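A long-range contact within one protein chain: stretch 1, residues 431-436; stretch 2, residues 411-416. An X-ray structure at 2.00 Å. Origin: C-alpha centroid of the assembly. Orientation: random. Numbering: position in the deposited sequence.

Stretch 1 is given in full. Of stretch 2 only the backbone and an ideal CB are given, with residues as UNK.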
# COMPACT_ATOMS: atom_id res chain seq x y z
N GLU A 431 -11.71 -7.72 7.16
CA GLU A 431 -10.58 -7.23 6.38
C GLU A 431 -9.94 -8.37 5.63
O GLU A 431 -9.79 -9.47 6.14
CB GLU A 431 -9.56 -6.52 7.27
CG GLU A 431 -9.77 -4.99 7.26
CD GLU A 431 -8.94 -4.23 8.32
OE1 GLU A 431 -7.92 -4.79 8.79
OE2 GLU A 431 -9.32 -3.06 8.65
N LYS A 432 -9.61 -8.10 4.38
CA LYS A 432 -9.08 -9.11 3.51
C LYS A 432 -8.13 -8.48 2.51
O LYS A 432 -8.35 -7.36 2.01
CB LYS A 432 -10.18 -9.82 2.73
CG LYS A 432 -11.20 -8.88 2.11
CD LYS A 432 -11.86 -9.51 0.88
CE LYS A 432 -12.95 -8.60 0.31
NZ LYS A 432 -13.92 -8.23 1.38
N ASN A 433 -7.07 -9.21 2.21
CA ASN A 433 -6.13 -8.82 1.12
C ASN A 433 -6.28 -9.85 -0.02
O ASN A 433 -6.30 -11.06 0.23
CB ASN A 433 -4.66 -8.78 1.63
CG ASN A 433 -4.43 -7.75 2.75
OD1 ASN A 433 -3.89 -8.03 3.78
ND2 ASN A 433 -4.89 -6.54 2.53
N ALA A 434 -6.34 -9.41 -1.27
CA ALA A 434 -6.33 -10.38 -2.36
C ALA A 434 -5.00 -11.12 -2.48
O ALA A 434 -3.94 -10.60 -2.13
CB ALA A 434 -6.64 -9.70 -3.68
N PHE A 435 -5.07 -12.35 -3.00
CA PHE A 435 -3.91 -13.16 -3.26
C PHE A 435 -3.67 -13.17 -4.77
O PHE A 435 -4.59 -12.93 -5.58
CB PHE A 435 -4.14 -14.57 -2.72
CG PHE A 435 -4.01 -14.72 -1.22
CD1 PHE A 435 -4.89 -14.10 -0.35
CD2 PHE A 435 -3.04 -15.56 -0.69
CE1 PHE A 435 -4.78 -14.25 1.01
CE2 PHE A 435 -2.88 -15.72 0.69
CZ PHE A 435 -3.78 -15.07 1.55
N ASN A 436 -2.43 -13.49 -5.17
CA ASN A 436 -2.06 -13.63 -6.55
C ASN A 436 -2.43 -12.38 -7.36
O ASN A 436 -2.16 -11.28 -6.91
CB ASN A 436 -2.66 -14.90 -7.14
CG ASN A 436 -2.16 -16.17 -6.44
OD1 ASN A 436 -1.04 -16.23 -5.90
ND2 ASN A 436 -2.97 -17.20 -6.46
N UNK A 411 -6.41 -22.35 1.58
CA UNK A 411 -6.69 -21.75 0.31
C UNK A 411 -6.03 -20.38 0.18
O UNK A 411 -6.08 -19.59 1.12
CB UNK A 411 -8.20 -21.64 0.11
N UNK A 412 -5.47 -20.10 -0.98
CA UNK A 412 -4.85 -18.82 -1.29
C UNK A 412 -5.88 -17.75 -1.74
O UNK A 412 -5.84 -17.29 -2.86
CB UNK A 412 -3.80 -19.02 -2.38
N UNK A 413 -6.74 -17.31 -0.84
CA UNK A 413 -7.76 -16.30 -1.13
C UNK A 413 -8.02 -15.45 0.07
O UNK A 413 -7.88 -15.91 1.20
CB UNK A 413 -9.06 -16.95 -1.60
N UNK A 414 -8.45 -14.22 -0.18
CA UNK A 414 -8.62 -13.26 0.90
C UNK A 414 -9.83 -13.50 1.80
O UNK A 414 -9.76 -13.27 2.99
CB UNK A 414 -8.72 -11.86 0.30
N UNK A 415 -10.94 -13.90 1.21
CA UNK A 415 -12.17 -14.11 2.01
C UNK A 415 -12.82 -15.47 1.71
O UNK A 415 -13.14 -15.76 0.56
CB UNK A 415 -13.18 -12.99 1.73
N UNK A 416 -12.91 -16.33 2.71
CA UNK A 416 -13.47 -17.60 2.48
C UNK A 416 -14.81 -17.68 3.21
O UNK A 416 -14.90 -17.51 4.42
CB UNK A 416 -12.51 -18.70 2.92

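The two stretches run in nearly opposed directions, 155° apart between their touching parts, and no hydrogen bond joins them. The evidence for each position is therefore packing and backbone geometry.

At position 411 the ideal CB has nothing of stretch 1 within 5.5 Å, and CA-to-CB points sideways. Stretch 1 sets no requirement here. The residue is Leu411, whose end leads away.

Position 412 also points CA-to-CB sideways, but its ideal CB lies 3.9 Å from Phe435 CD2 and 4.5 Å from Asn436 ND2. The first neighbour is an aromatic carbon and the second an amide, so a modest aliphatic chain or a small polar one would suit, the latter with a chance of meeting the amide directly or through water. The residue is Asn412. Its chi1 of -58° (m) keeps the amide clear of direct contact with stretch 1; instead one water accepts from both sides, 3.0 Å from Asn412 ND2 and 3.2 Å from Asn436 ND2. The backbone contributes more closely: Asn412 O is 3.2 Å from Phe435 CB, and Asn412 C lies over one face of the Phe435 ring.

At position 413, CA-to-CB points away and the ideal CB is 5.2 Å from Phe435 CD1. Phi/psi of -147/152 is extended and open to most residues, so stretch 1 leaves the choice wide. The residue is Ala413, and it meets the ring mainly through its main chain: Ala413 N lies over the same face as the preceding carbonyl carbon, and Ala413 C approaches Phe435 CD1 to 3.4 Å.

Position 414 is the most restrictive. Its ideal CB points toward stretch 1, where it would fall 2.5 Å from Asn433 O, a clash, and a tight 3.5 Å from Lys432 CB. Phi/psi of -73/-39 is accessible to any residue, so the argument for glycine rests on space, not on backbone angles. The residue is Gly414. Without a CB, its CA can come within 3.3 Å of Asn433 O, while Gly414 O sits 3.5 Å from Lys432 CB.

Position 415 has extended angles (-131/118) and again points toward stretch 1, with its ideal CB 3.8 Å from Lys432 CD. The aliphatic part of that lysine offers a nonpolar surface already at contact distance, favouring a small apolar side chain, though a longer one that turned aside might fit. The residue is Ala415; its CB packs 3.8 Å from Lys432 CD, and the lysine's end leads away.

Position 416 is out of reach, so stretch 1 cannot discriminate; the residue is Ile416.

Stretch 2, residues 411-416: LNAGAI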
# COMPACT_ATOMS: atom_id res chain seq x y z
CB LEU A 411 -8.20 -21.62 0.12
CG LEU A 411 -8.98 -22.93 0.19
CD1 LEU A 411 -10.47 -22.63 -0.05
CD2 LEU A 411 -8.48 -23.89 -0.88
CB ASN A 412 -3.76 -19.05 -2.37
CG ASN A 412 -2.70 -20.05 -1.93
OD1 ASN A 412 -2.32 -20.12 -0.76
ND2 ASN A 412 -2.24 -20.86 -2.86
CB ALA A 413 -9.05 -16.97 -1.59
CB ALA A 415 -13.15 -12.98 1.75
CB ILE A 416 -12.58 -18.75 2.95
CG1 ILE A 416 -11.09 -18.51 2.56
CG2 ILE A 416 -13.14 -20.10 2.51
CD1 ILE A 416 -10.78 -18.63 1.11
O HOH W 1 -3.53 -20.19 -5.53
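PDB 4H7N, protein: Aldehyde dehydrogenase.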